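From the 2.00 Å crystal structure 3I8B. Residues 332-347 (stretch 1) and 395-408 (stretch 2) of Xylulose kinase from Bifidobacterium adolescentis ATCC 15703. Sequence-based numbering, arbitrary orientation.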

# COMPACT_ATOMS: atom_id res chain seq x y z
N ASN A 332 -11.55 10.13 3.35
CA ASN A 332 -11.79 10.96 4.52
C ASN A 332 -11.31 10.35 5.82
O ASN A 332 -11.96 9.47 6.40
CB ASN A 332 -13.26 11.35 4.57
CG ASN A 332 -13.67 12.15 3.36
OD1 ASN A 332 -13.40 13.35 3.28
ND2 ASN A 332 -14.29 11.49 2.39
N GLY A 333 -10.17 10.83 6.28
CA GLY A 333 -9.66 10.44 7.58
C GLY A 333 -9.67 11.66 8.46
O GLY A 333 -10.72 12.22 8.75
N SER A 334 -8.48 12.08 8.86
CA SER A 334 -8.30 13.24 9.71
C SER A 334 -8.93 14.50 9.09
O SER A 334 -9.36 15.40 9.82
CB SER A 334 -6.81 13.47 9.94
OG SER A 334 -6.61 14.60 10.75
N ARG A 335 -8.99 14.56 7.77
CA ARG A 335 -9.57 15.73 7.11
C ARG A 335 -11.00 16.01 7.62
O ARG A 335 -11.42 17.15 7.68
CB ARG A 335 -9.54 15.60 5.59
CG ARG A 335 -10.41 14.48 5.04
CD ARG A 335 -10.13 14.28 3.57
NE ARG A 335 -10.41 15.49 2.81
CZ ARG A 335 -10.12 15.64 1.52
NH1 ARG A 335 -9.53 14.65 0.85
NH2 ARG A 335 -10.43 16.77 0.89
N ILE A 336 -11.71 14.95 8.00
CA ILE A 336 -13.04 15.10 8.60
C ILE A 336 -12.99 16.07 9.78
O ILE A 336 -13.90 16.88 10.00
CB ILE A 336 -13.57 13.74 9.10
CG1 ILE A 336 -13.73 12.76 7.95
CG2 ILE A 336 -14.89 13.92 9.84
CD1 ILE A 336 -14.21 11.37 8.37
N LEU A 337 -11.92 15.98 10.56
CA LEU A 337 -11.74 16.83 11.73
C LEU A 337 -11.42 18.26 11.34
O LEU A 337 -11.76 19.20 12.07
CB LEU A 337 -10.63 16.25 12.61
CG LEU A 337 -11.06 15.05 13.45
CD1 LEU A 337 -10.85 15.33 14.94
CD2 LEU A 337 -12.50 14.66 13.16
N ASP A 338 -10.77 18.44 10.19
CA ASP A 338 -10.54 19.77 9.64
C ASP A 338 -11.88 20.39 9.24
O ASP A 338 -12.16 21.55 9.55
CB ASP A 338 -9.60 19.70 8.44
CG ASP A 338 -8.20 19.20 8.82
OD1 ASP A 338 -7.69 19.63 9.87
OD2 ASP A 338 -7.61 18.38 8.08
N ALA A 339 -12.70 19.60 8.56
CA ALA A 339 -14.05 20.02 8.20
C ALA A 339 -14.76 20.52 9.45
O ALA A 339 -15.38 21.58 9.43
CB ALA A 339 -14.81 18.85 7.60
N GLY A 340 -14.66 19.74 10.52
CA GLY A 340 -15.27 20.07 11.79
C GLY A 340 -14.84 21.42 12.34
O GLY A 340 -15.66 22.16 12.89
N ARG A 341 -13.56 21.74 12.21
CA ARG A 341 -13.04 23.00 12.71
C ARG A 341 -13.58 24.18 11.91
O ARG A 341 -14.03 25.17 12.49
CB ARG A 341 -11.51 23.01 12.71
CG ARG A 341 -10.85 22.11 13.78
CD ARG A 341 -9.33 22.26 13.73
NE ARG A 341 -8.85 22.09 12.36
CZ ARG A 341 -7.84 22.77 11.83
NH1 ARG A 341 -7.18 23.67 12.55
NH2 ARG A 341 -7.49 22.54 10.57
N ALA A 342 -13.54 24.08 10.59
CA ALA A 342 -14.08 25.13 9.73
C ALA A 342 -15.57 25.32 10.00
O ALA A 342 -16.04 26.43 10.20
CB ALA A 342 -13.84 24.81 8.25
N ALA A 343 -16.30 24.21 10.01
CA ALA A 343 -17.74 24.24 10.21
C ALA A 343 -18.14 24.92 11.53
O ALA A 343 -19.10 25.69 11.57
CB ALA A 343 -18.33 22.83 10.13
N LEU A 344 -17.42 24.63 12.60
CA LEU A 344 -17.81 25.13 13.91
C LEU A 344 -17.05 26.37 14.35
O LEU A 344 -17.41 26.99 15.35
CB LEU A 344 -17.69 24.03 14.97
CG LEU A 344 -18.88 23.09 15.06
CD1 LEU A 344 -19.29 22.61 13.68
CD2 LEU A 344 -18.57 21.90 15.97
N GLY A 345 -16.01 26.74 13.61
CA GLY A 345 -15.13 27.83 14.02
C GLY A 345 -14.47 27.55 15.35
O GLY A 345 -14.65 28.29 16.32
N VAL A 346 -13.71 26.46 15.40
CA VAL A 346 -13.00 26.03 16.61
C VAL A 346 -11.67 25.41 16.20
O VAL A 346 -11.48 25.06 15.03
CB VAL A 346 -13.81 24.96 17.40
CG1 VAL A 346 -15.16 25.52 17.85
CG2 VAL A 346 -14.00 23.70 16.57
N ASP A 347 -10.74 25.27 17.14
CA ASP A 347 -9.52 24.51 16.88
C ASP A 347 -9.65 23.09 17.42
O ASP A 347 -10.68 22.73 17.98
CB ASP A 347 -8.29 25.20 17.48
CG ASP A 347 -7.78 26.34 16.61
OD1 ASP A 347 -8.28 26.49 15.47
OD2 ASP A 347 -6.88 27.08 17.07
N THR A 395 -26.83 21.31 17.90
CA THR A 395 -25.98 22.17 18.71
C THR A 395 -24.52 21.87 18.39
O THR A 395 -24.22 20.83 17.80
CB THR A 395 -26.23 21.89 20.21
OG1 THR A 395 -25.94 20.52 20.49
CG2 THR A 395 -27.68 22.19 20.57
N ARG A 396 -23.62 22.76 18.78
CA ARG A 396 -22.21 22.56 18.47
C ARG A 396 -21.64 21.30 19.11
O ARG A 396 -20.82 20.60 18.51
CB ARG A 396 -21.38 23.78 18.88
CG ARG A 396 -21.57 24.97 17.96
CD ARG A 396 -21.20 26.27 18.64
NE ARG A 396 -19.90 26.78 18.23
CZ ARG A 396 -18.88 26.99 19.06
NH1 ARG A 396 -17.73 27.47 18.59
NH2 ARG A 396 -19.01 26.74 20.36
N GLU A 397 -22.07 21.02 20.34
CA GLU A 397 -21.58 19.84 21.05
C GLU A 397 -21.90 18.57 20.27
O GLU A 397 -21.01 17.77 19.97
CB GLU A 397 -22.18 19.77 22.46
CG GLU A 397 -21.54 20.74 23.45
CD GLU A 397 -22.28 22.07 23.57
OE1 GLU A 397 -23.22 22.34 22.76
OE2 GLU A 397 -21.93 22.85 24.49
N ASN A 398 -23.18 18.39 19.94
CA ASN A 398 -23.62 17.20 19.23
C ASN A 398 -23.02 17.12 17.82
O ASN A 398 -22.66 16.03 17.36
CB ASN A 398 -25.14 17.15 19.17
CG ASN A 398 -25.77 16.90 20.52
OD1 ASN A 398 -26.94 17.23 20.74
ND2 ASN A 398 -25.00 16.31 21.43
N LEU A 399 -22.94 18.25 17.12
CA LEU A 399 -22.30 18.26 15.81
C LEU A 399 -20.83 17.85 15.94
O LEU A 399 -20.34 17.02 15.17
CB LEU A 399 -22.39 19.63 15.14
CG LEU A 399 -23.74 20.05 14.52
CD1 LEU A 399 -23.68 21.48 14.08
CD2 LEU A 399 -24.15 19.17 13.35
N ALA A 400 -20.13 18.47 16.88
CA ALA A 400 -18.74 18.14 17.16
C ALA A 400 -18.59 16.63 17.32
O ALA A 400 -17.77 16.00 16.68
CB ALA A 400 -18.26 18.86 18.40
N ARG A 401 -19.42 16.07 18.19
CA ARG A 401 -19.39 14.64 18.48
C ARG A 401 -19.70 13.81 17.23
O ARG A 401 -19.14 12.73 17.04
CB ARG A 401 -20.37 14.32 19.61
CG ARG A 401 -20.43 12.85 20.02
CD ARG A 401 -19.10 12.38 20.61
NE ARG A 401 -19.23 11.07 21.25
CZ ARG A 401 -19.15 10.86 22.56
NH1 ARG A 401 -18.94 11.87 23.39
NH2 ARG A 401 -19.28 9.63 23.03
N ALA A 402 -20.59 14.32 16.37
CA ALA A 402 -20.94 13.64 15.12
C ALA A 402 -19.77 13.62 14.12
O ALA A 402 -19.62 12.66 13.36
CB ALA A 402 -22.19 14.27 14.48
N PHE A 403 -18.97 14.68 14.11
CA PHE A 403 -17.77 14.72 13.29
C PHE A 403 -16.78 13.62 13.72
O PHE A 403 -16.25 12.88 12.89
CB PHE A 403 -17.08 16.08 13.40
CG PHE A 403 -17.59 17.12 12.44
CD1 PHE A 403 -17.26 17.07 11.10
CD2 PHE A 403 -18.37 18.18 12.89
CE1 PHE A 403 -17.72 18.04 10.22
CE2 PHE A 403 -18.83 19.15 12.02
CZ PHE A 403 -18.50 19.08 10.68
N VAL A 404 -16.54 13.53 15.02
CA VAL A 404 -15.63 12.50 15.55
C VAL A 404 -16.18 11.08 15.37
O VAL A 404 -15.47 10.16 14.94
CB VAL A 404 -15.31 12.73 17.03
CG1 VAL A 404 -14.39 11.64 17.56
CG2 VAL A 404 -14.67 14.10 17.24
N GLU A 405 -17.46 10.90 15.70
CA GLU A 405 -18.08 9.60 15.59
C GLU A 405 -18.15 9.16 14.13
O GLU A 405 -18.12 7.97 13.82
CB GLU A 405 -19.47 9.59 16.24
CG GLU A 405 -19.44 9.75 17.77
CD GLU A 405 -20.79 9.46 18.42
OE1 GLU A 405 -21.83 9.54 17.72
OE2 GLU A 405 -20.82 9.18 19.65
N GLY A 406 -18.23 10.13 13.23
CA GLY A 406 -18.30 9.83 11.81
C GLY A 406 -16.98 9.31 11.30
O GLY A 406 -16.93 8.32 10.60
N LEU A 407 -15.90 9.99 11.67
CA LEU A 407 -14.56 9.56 11.32
C LEU A 407 -14.34 8.10 11.75
O LEU A 407 -13.95 7.27 10.94
CB LEU A 407 -13.53 10.48 11.98
CG LEU A 407 -12.03 10.27 11.70
CD1 LEU A 407 -11.25 11.50 12.09
CD2 LEU A 407 -11.50 9.04 12.43
N LEU A 408 -14.61 7.81 13.01
CA LEU A 408 -14.40 6.47 13.57
C LEU A 408 -15.32 5.42 12.98
O LEU A 408 -14.89 4.29 12.77
CB LEU A 408 -14.55 6.48 15.09
CG LEU A 408 -13.33 6.97 15.86
CD1 LEU A 408 -12.14 6.06 15.62
CD2 LEU A 408 -12.99 8.39 15.46
O HOH W 1 -12.20 7.84 9.13

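Antiparallel helices can pack closely where one offers a large side chain and the other a gap to receive it, and this pair from xylulose kinase is a clear example. Helices 335-344 and 396-408 run at 169° to each other, their axes approaching to 9.3 Å. Phe403 is the knob: its side chain sits among Ala339, Gly340, Ala343 and Leu344. The floor of the hole is Gly340, whose CA lies 3.4 Å from the centroid of the Phe403 ring, almost on the ring normal, a CH-pi contact over the face. The lack of a side chain permits this approach, since a CB modelled ideally on Gly340 would come within 3.3 Å of Phe403 CG. Ala343 CB adds a contact at 3.8 Å to Phe403 CZ.

Leu344 extends the packing toward the start of the second helix, placing CD1 3.9 Å from Phe403 CE2 and CD2 3.9 Å from Ala400 CB. Its carbonyl, at the end of the helix, accepts the one direct hydrogen bond of the contact, from Arg396 NH1 to Leu344 O at 3.3 Å. At the other end, Leu407 packs its CD1 3.6 Å from Leu337 CD2, while its CB lies 3.8 Å from Ile336 CD1. There a water donates to both Leu407 O (2.6 Å) and Asn332 O (3.2 Å), joining the backbones beside the apolar cluster.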